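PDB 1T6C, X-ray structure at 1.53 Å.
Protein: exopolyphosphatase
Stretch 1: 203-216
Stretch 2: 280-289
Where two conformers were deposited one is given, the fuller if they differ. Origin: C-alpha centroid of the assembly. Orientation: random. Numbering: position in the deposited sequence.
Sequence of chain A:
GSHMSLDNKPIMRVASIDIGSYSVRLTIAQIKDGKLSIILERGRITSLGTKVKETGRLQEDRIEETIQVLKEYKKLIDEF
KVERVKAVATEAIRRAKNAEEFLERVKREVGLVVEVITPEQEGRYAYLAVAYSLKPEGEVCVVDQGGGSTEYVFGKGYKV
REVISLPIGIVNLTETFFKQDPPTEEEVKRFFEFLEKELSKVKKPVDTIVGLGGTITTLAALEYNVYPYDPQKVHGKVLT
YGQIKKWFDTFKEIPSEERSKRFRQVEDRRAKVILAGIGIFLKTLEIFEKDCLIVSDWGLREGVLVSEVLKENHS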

ATOM      1  N   LYS A 203     -13.465  14.891  -2.293  1.00 18.72           N
ATOM      2  CA  LYS A 203     -13.939  14.988  -3.676  1.00 19.04           C
ATOM      3  C   LYS A 203     -13.329  16.209  -4.366  1.00 19.17           C
ATOM      4  O   LYS A 203     -13.362  17.305  -3.832  1.00 18.72           O
ATOM      5  N   LYS A 204     -12.788  15.987  -5.558  1.00 19.81           N
ATOM      6  CA  LYS A 204     -12.241  17.016  -6.428  1.00 20.91           C
ATOM      7  C   LYS A 204     -12.464  16.531  -7.885  1.00 21.27           C
ATOM      8  O   LYS A 204     -12.507  15.311  -8.158  1.00 19.10           O
ATOM      9  N   PRO A 205     -12.613  17.449  -8.842  1.00 20.99           N
ATOM     10  CA  PRO A 205     -12.648  17.031 -10.241  1.00 20.99           C
ATOM     11  C   PRO A 205     -11.311  16.430 -10.674  1.00 19.59           C
ATOM     12  O   PRO A 205     -10.273  17.054 -10.499  1.00 20.24           O
ATOM     13  N   VAL A 206     -11.348  15.232 -11.241  1.00 18.95           N
ATOM     14  CA  VAL A 206     -10.136  14.615 -11.775  1.00 19.28           C
ATOM     15  C   VAL A 206     -10.402  13.949 -13.113  1.00 18.62           C
ATOM     16  O   VAL A 206     -11.549  13.655 -13.449  1.00 18.64           O
ATOM     17  N   ASP A 207      -9.341  13.777 -13.895  1.00 17.50           N
ATOM     18  CA  ASP A 207      -9.405  13.075 -15.159  1.00 16.80           C
ATOM     19  C   ASP A 207      -9.196  11.585 -14.975  1.00 16.45           C
ATOM     20  O   ASP A 207      -9.804  10.797 -15.669  1.00 16.48           O
ATOM     21  N   THR A 208      -8.275  11.197 -14.083  1.00 15.84           N
ATOM     22  CA  THR A 208      -7.850   9.811 -13.965  1.00 15.69           C
ATOM     23  C   THR A 208      -7.724   9.456 -12.486  1.00 14.52           C
ATOM     24  O   THR A 208      -7.045  10.142 -11.743  1.00 16.01           O
ATOM     25  N   ILE A 209      -8.358   8.360 -12.105  1.00 13.72           N
ATOM     26  CA  ILE A 209      -8.172   7.730 -10.805  1.00 12.67           C
ATOM     27  C   ILE A 209      -7.339   6.476 -10.968  1.00 11.49           C
ATOM     28  O   ILE A 209      -7.627   5.626 -11.803  1.00 10.20           O
ATOM     29  N   VAL A 210      -6.321   6.332 -10.116  1.00 11.46           N
ATOM     30  CA  VAL A 210      -5.500   5.141 -10.099  1.00 11.41           C
ATOM     31  C   VAL A 210      -5.637   4.516  -8.734  1.00 11.07           C
ATOM     32  O   VAL A 210      -5.459   5.203  -7.727  1.00 11.33           O
ATOM     33  N   GLY A 211      -5.983   3.235  -8.715  1.00  9.77           N
ATOM     34  CA  GLY A 211      -6.146   2.509  -7.468  1.00  9.71           C
ATOM     35  C   GLY A 211      -4.963   1.596  -7.160  1.00 10.54           C
ATOM     36  O   GLY A 211      -4.457   0.894  -8.017  1.00 10.02           O
ATOM     37  N   LEU A 212      -4.548   1.615  -5.905  1.00 10.21           N
ATOM     38  CA  LEU A 212      -3.409   0.803  -5.368  1.00 11.14           C
ATOM     39  C   LEU A 212      -3.785   0.001  -4.151  1.00 11.05           C
ATOM     40  O   LEU A 212      -4.667   0.396  -3.387  1.00 10.93           O
ATOM     41  N   GLY A 213      -3.003  -1.064  -3.921  1.00 11.03           N
ATOM     42  CA  GLY A 213      -3.087  -1.882  -2.721  1.00 11.14           C
ATOM     43  C   GLY A 213      -3.597  -3.271  -2.998  1.00 11.46           C
ATOM     44  O   GLY A 213      -4.016  -3.606  -4.114  1.00 10.90           O
ATOM     45  N   GLY A 214      -3.635  -4.061  -1.923  1.00 10.94           N
ATOM     46  CA  GLY A 214      -3.981  -5.464  -1.983  1.00 10.94           C
ATOM     47  C   GLY A 214      -5.400  -5.765  -2.378  1.00 10.97           C
ATOM     48  O   GLY A 214      -5.686  -6.772  -3.044  1.00 12.19           O
ATOM     49  N   THR A 215      -6.321  -4.897  -1.979  1.00 10.76           N
ATOM     50  CA  THR A 215      -7.699  -5.081  -2.377  1.00 10.01           C
ATOM     51  C   THR A 215      -7.869  -4.943  -3.893  1.00  9.38           C
ATOM     52  O   THR A 215      -8.426  -5.825  -4.540  1.00  9.84           O
ATOM     53  N   ILE A 216      -7.416  -3.824  -4.428  1.00  9.16           N
ATOM     54  CA  ILE A 216      -7.703  -3.518  -5.834  1.00 10.61           C
ATOM     55  C   ILE A 216      -6.934  -4.416  -6.824  1.00 10.64           C
ATOM     56  O   ILE A 216      -7.451  -4.770  -7.895  1.00 10.12           O
ATOM     57  N   ILE A 280     -14.563   0.841  -0.271  1.00  9.32           N
ATOM     58  CA  ILE A 280     -13.858   2.095  -0.330  1.00  8.50           C
ATOM     59  C   ILE A 280     -13.702   2.510  -1.783  1.00  9.06           C
ATOM     60  O   ILE A 280     -13.937   3.659  -2.127  1.00 10.02           O
ATOM     61  N   PHE A 281     -13.284   1.595  -2.634  1.00  9.38           N
ATOM     62  CA  PHE A 281     -13.083   1.946  -4.053  1.00  9.67           C
ATOM     63  C   PHE A 281     -14.397   2.196  -4.750  1.00  9.84           C
ATOM     64  O   PHE A 281     -14.469   3.095  -5.595  1.00 10.10           O
ATOM     65  N   LEU A 282     -15.436   1.444  -4.409  1.00 10.47           N
ATOM     66  CA  LEU A 282     -16.755   1.605  -5.071  1.00 10.99           C
ATOM     67  C   LEU A 282     -17.299   2.997  -4.728  1.00 11.82           C
ATOM     68  O   LEU A 282     -17.688   3.779  -5.622  1.00 12.14           O
ATOM     69  N   LYS A 283     -17.336   3.330  -3.435  1.00 10.85           N
ATOM     70  CA  LYS A 283     -17.802   4.640  -3.000  1.00 11.09           C
ATOM     71  C   LYS A 283     -16.920   5.777  -3.532  1.00 11.52           C
ATOM     72  O   LYS A 283     -17.416   6.851  -3.856  1.00 12.00           O
ATOM     73  N   THR A 284     -15.621   5.542  -3.669  1.00 11.00           N
ATOM     74  CA  THR A 284     -14.720   6.553  -4.211  1.00 10.53           C
ATOM     75  C   THR A 284     -15.153   6.916  -5.640  1.00 10.30           C
ATOM     76  O   THR A 284     -15.271   8.090  -5.981  1.00 11.61           O
ATOM     77  N   LEU A 285     -15.365   5.913  -6.472  1.00 11.06           N
ATOM     78  CA  LEU A 285     -15.804   6.172  -7.850  1.00 10.53           C
ATOM     79  C   LEU A 285     -17.152   6.921  -7.887  1.00 12.22           C
ATOM     80  O   LEU A 285     -17.311   7.876  -8.665  1.00 13.05           O
ATOM     81  N   GLU A 286     -18.082   6.526  -7.033  1.00 12.62           N
ATOM     82  CA  GLU A 286     -19.389   7.214  -6.970  1.00 12.65           C
ATOM     83  C   GLU A 286     -19.221   8.688  -6.587  1.00 13.84           C
ATOM     84  O   GLU A 286     -19.761   9.614  -7.227  1.00 14.30           O
ATOM     85  N   ILE A 287     -18.484   8.937  -5.527  1.00 13.24           N
ATOM     86  CA  ILE A 287     -18.334  10.292  -5.020  1.00 14.57           C
ATOM     87  C   ILE A 287     -17.583  11.183  -5.982  1.00 14.20           C
ATOM     88  O   ILE A 287     -17.935  12.341  -6.144  1.00 15.44           O
ATOM     89  N   PHE A 288     -16.532  10.665  -6.611  1.00 14.05           N
ATOM     90  CA  PHE A 288     -15.760  11.445  -7.565  1.00 13.99           C
ATOM     91  C   PHE A 288     -16.447  11.544  -8.929  1.00 14.70           C
ATOM     92  O   PHE A 288     -15.943  12.193  -9.830  1.00 14.85           O
ATOM     93  N   GLU A 289     -17.560  10.844  -9.074  1.00 14.36           N
ATOM     94  CA  GLU A 289     -18.339  10.803 -10.310  1.00 15.09           C
ATOM     95  C   GLU A 289     -17.512  10.310 -11.498  1.00 15.48           C
ATOM     96  O   GLU A 289     -17.548  10.873 -12.589  1.00 15.81           O
TER

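The strand of the first stretch and the helix of the second run nearly antiparallel (171° between their directions, axes 10.9 Å apart at closest approach), so a walk forward along the first stretch passes backward along the second, and the two together bury 591 Å².

The contact opens at Lys203. Its CA-to-CB bond points sideways, but an all-t chain (chi1 to chi4) carries the amine to the end of the helix, where NZ forms a salt bridge with Glu289, 2.6 Å from OE2. Glu289 has left the helix with positive phi in a Schellman motif; its chi1 m and chi2 t conformation extends the carboxylate to the lysine. The same amine donates to water 1, with NZ 2.6 Å from the water oxygen, and this water donates in turn to Ile287 O at 2.7 Å. Along the way the aliphatic part of Lys203 packs against Ile287 (CB to CG2, 3.9 Å), while its CA sits over the face of the Phe288 ring, 4.2 Å from the centroid, in a CH-pi contact.

Lys204, chi1 m, leads its side chain away and contributes chiefly its carbonyl: O lies 3.4 Å from Phe288 CD2 and accepts from water 2 at 2.9 Å. That water also accepts from Val206 N (3.1 Å) and donates to Phe288 O (2.6 Å), bridging the backbones of the two stretches. Pro205 points away, whereas Val206, chi1 m, points toward the helix and brings CG2 to 4.1 Å from Phe288 CD2.

Asp207 and Thr208 are out of reach. Within the strand the side chains alternate: Ile209 points toward the helix and Val210 away. In its m, t rotamer Ile209 extends CD1 between two helix residues, 3.8 Å from Leu285 CD2 and 3.9 Å from Phe288 CB. Leu285 (m, t) starts sideways, but its end comes nearer to meet this methyl.

At Gly211 the absence of a side chain makes room for Phe281, whose CE2 lies 3.9 Å from the glycine CA; an ideal CB would be only 3.2 Å from that same ring atom. Phe281, chi1 m, points toward the first stretch. Leu212 turns its side chain away, yet its O approaches the ring edge, 3.6 Å from CZ. Beyond Gly213, at the N-cap position, Thr215 (chi1 m) brings CB to 4.4 Å from CE1 of Phe281, and Ile216 (t, p) lays CD1 over one face of the ring, 4.0 Å from its centroid, in a second CH-pi contact.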

ATOM      1  CB  LYS A 203     -15.474  15.104  -3.716  0.50 19.43           C
ATOM      2  CG  LYS A 203     -16.008  15.627  -5.046  0.50 20.86           C
ATOM      3  CD  LYS A 203     -17.511  15.489  -5.135  0.50 22.29           C
ATOM      4  CE  LYS A 203     -17.984  15.571  -6.573  0.50 22.75           C
ATOM      5  NZ  LYS A 203     -19.465  15.608  -6.622  0.50 23.42           N
ATOM      6  CB  LYS A 204     -10.729  17.209  -6.168  1.00 21.64           C
ATOM      7  CG  LYS A 204     -10.371  17.802  -4.841  1.00 24.59           C
ATOM      8  CD  LYS A 204      -8.866  18.005  -4.731  1.00 27.35           C
ATOM      9  CE  LYS A 204      -8.408  18.363  -3.327  1.00 30.03           C
ATOM     10  NZ  LYS A 204      -9.454  18.842  -2.361  1.00 32.86           N
ATOM     11  CB  PRO A 205     -12.905  18.338 -11.003  1.00 21.17           C
ATOM     12  CG  PRO A 205     -13.389  19.277  -9.985  1.00 22.01           C
ATOM     13  CD  PRO A 205     -12.735  18.912  -8.713  1.00 22.27           C
ATOM     14  CB  VAL A 206      -9.549  13.570 -10.788  1.00 19.79           C
ATOM     15  CG1 VAL A 206      -9.227  14.248  -9.486  1.00 21.07           C
ATOM     16  CG2 VAL A 206     -10.507  12.436 -10.604  1.00 20.42           C
ATOM     17  CB  ASP A 207      -8.341  13.583 -16.117  1.00 17.08           C
ATOM     18  CG  ASP A 207      -8.601  15.004 -16.549  1.00 18.45           C
ATOM     19  OD1 ASP A 207      -9.709  15.216 -17.095  1.00 19.89           O
ATOM     20  OD2 ASP A 207      -7.816  15.941 -16.303  1.00 19.31           O
ATOM     21  CB  THR A 208      -6.462   9.590 -14.606  1.00 15.99           C
ATOM     22  OG1 THR A 208      -6.444  10.051 -15.966  1.00 20.38           O
ATOM     23  CG2 THR A 208      -6.094   8.075 -14.654  1.00 17.16           C
ATOM     24  CB  ILE A 209      -9.520   7.390 -10.156  1.00 12.95           C
ATOM     25  CG1 ILE A 209     -10.281   8.687  -9.850  1.00 14.49           C
ATOM     26  CG2 ILE A 209      -9.283   6.590  -8.885  1.00 13.05           C
ATOM     27  CD1 ILE A 209     -11.669   8.473  -9.286  1.00 15.00           C
ATOM     28  CB  VAL A 210      -4.018   5.469 -10.314  1.00 11.14           C
ATOM     29  CG1 VAL A 210      -3.172   4.232 -10.263  1.00 11.24           C
ATOM     30  CG2 VAL A 210      -3.817   6.159 -11.655  1.00 11.70           C
ATOM     31  CB  LEU A 212      -2.237   1.710  -4.924  1.00 12.23           C
ATOM     32  CG  LEU A 212      -1.368   2.427  -5.954  1.00 15.17           C
ATOM     33  CD1 LEU A 212      -2.167   3.214  -6.994  1.00 16.82           C
ATOM     34  CD2 LEU A 212      -0.419   3.340  -5.271  1.00 16.42           C
ATOM     35  CB  THR A 215      -8.622  -4.082  -1.655  1.00 10.44           C
ATOM     36  OG1 THR A 215      -8.530  -4.278  -0.221  1.00 13.25           O
ATOM     37  CG2 THR A 215     -10.057  -4.372  -2.066  1.00 12.47           C
ATOM     38  CB  ILE A 216      -7.537  -2.006  -6.097  1.00 12.15           C
ATOM     39  CG1 ILE A 216      -8.347  -1.597  -7.332  1.00 13.13           C
ATOM     40  CG2 ILE A 216      -6.084  -1.637  -6.171  1.00 12.72           C
ATOM     41  CD1 ILE A 216      -9.849  -1.569  -7.113  1.00 15.35           C
ATOM     42  CB  ILE A 280     -12.451   2.017   0.353  1.00  9.17           C
ATOM     43  CG1 ILE A 280     -12.604   1.909   1.861  1.00  9.48           C
ATOM     44  CG2 ILE A 280     -11.598   3.251  -0.067  1.00 10.76           C
ATOM     45  CD1 ILE A 280     -11.280   1.640   2.564  1.00 10.40           C
ATOM     46  CB  PHE A 281     -12.302   0.856  -4.762  1.00  9.70           C
ATOM     47  CG  PHE A 281     -10.845   0.859  -4.391  1.00  9.03           C
ATOM     48  CD1 PHE A 281     -10.360  -0.001  -3.417  1.00 10.73           C
ATOM     49  CD2 PHE A 281      -9.982   1.778  -4.956  1.00 10.84           C
ATOM     50  CE1 PHE A 281      -9.035   0.059  -3.048  1.00  9.83           C
ATOM     51  CE2 PHE A 281      -8.652   1.838  -4.563  1.00 10.33           C
ATOM     52  CZ  PHE A 281      -8.190   0.981  -3.640  1.00  9.64           C
ATOM     53  CB  LEU A 282     -17.698   0.487  -4.605  1.00 11.88           C
ATOM     54  CG  LEU A 282     -19.068   0.490  -5.276  1.00 13.26           C
ATOM     55  CD1 LEU A 282     -18.915   0.093  -6.752  1.00 16.62           C
ATOM     56  CD2 LEU A 282     -19.966  -0.465  -4.489  1.00 15.66           C
ATOM     57  CB  LYS A 283     -18.006   4.696  -1.465  1.00 12.61           C
ATOM     58  CG  LYS A 283     -18.584   6.005  -0.929  1.00 15.83           C
ATOM     59  CD  LYS A 283     -19.988   6.358  -1.439  1.00 20.35           C
ATOM     60  CE  LYS A 283     -21.066   5.435  -0.899  1.00 21.61           C
ATOM     61  NZ  LYS A 283     -22.447   6.000  -1.243  1.00 22.47           N
ATOM     62  CB  THR A 284     -13.269   6.043  -4.215  1.00 11.54           C
ATOM     63  OG1 THR A 284     -12.783   5.999  -2.856  1.00 12.45           O
ATOM     64  CG2 THR A 284     -12.353   6.992  -4.946  1.00 13.55           C
ATOM     65  CB  LEU A 285     -15.885   4.891  -8.665  1.00 11.31           C
ATOM     66  CG  LEU A 285     -14.528   4.298  -9.034  1.00 11.79           C
ATOM     67  CD1 LEU A 285     -14.730   3.064  -9.883  1.00 14.68           C
ATOM     68  CD2 LEU A 285     -13.649   5.274  -9.763  1.00 14.22           C
ATOM     69  CB  GLU A 286     -20.317   6.489  -5.990  1.00 12.82           C
ATOM     70  CG  GLU A 286     -21.697   7.119  -5.892  1.00 16.10           C
ATOM     71  CD  GLU A 286     -22.609   6.528  -4.839  1.00 21.50           C
ATOM     72  OE1 GLU A 286     -22.248   5.564  -4.161  1.00 21.46           O
ATOM     73  OE2 GLU A 286     -23.728   7.065  -4.697  1.00 27.50           O
ATOM     74  CB  ILE A 287     -17.628  10.271  -3.651  1.00 16.32           C
ATOM     75  CG1 ILE A 287     -18.490   9.546  -2.622  1.00 18.58           C
ATOM     76  CG2 ILE A 287     -17.221  11.685  -3.210  1.00 18.60           C
ATOM     77  CD1 ILE A 287     -19.633  10.299  -2.148  1.00 24.00           C
ATOM     78  CB  PHE A 288     -14.387  10.825  -7.742  1.00 14.00           C
ATOM     79  CG  PHE A 288     -13.414  11.207  -6.690  1.00 16.23           C
ATOM     80  CD1 PHE A 288     -13.477  10.637  -5.417  1.00 16.91           C
ATOM     81  CD2 PHE A 288     -12.431  12.140  -6.957  1.00 17.01           C
ATOM     82  CE1 PHE A 288     -12.539  10.988  -4.417  1.00 16.68           C
ATOM     83  CE2 PHE A 288     -11.506  12.476  -5.977  1.00 18.77           C
ATOM     84  CZ  PHE A 288     -11.569  11.900  -4.721  1.00 16.73           C
ATOM     85  CB  GLU A 289     -18.999  12.159 -10.547  1.00 15.59           C
ATOM     86  CG  GLU A 289     -19.946  12.593  -9.439  1.00 17.61           C
ATOM     87  CD  GLU A 289     -20.526  13.965  -9.747  1.00 22.93           C
ATOM     88  OE1 GLU A 289     -21.357  14.041 -10.665  1.00 21.93           O
ATOM     89  OE2 GLU A 289     -20.126  14.961  -9.097  1.00 26.82           O
TER
HETATM   90  O   HOH W   1     -20.308  13.393  -5.449  1.00 28.05           O
HETATM   91  O   HOH W   2     -13.826  13.738 -10.137  1.00 29.99           O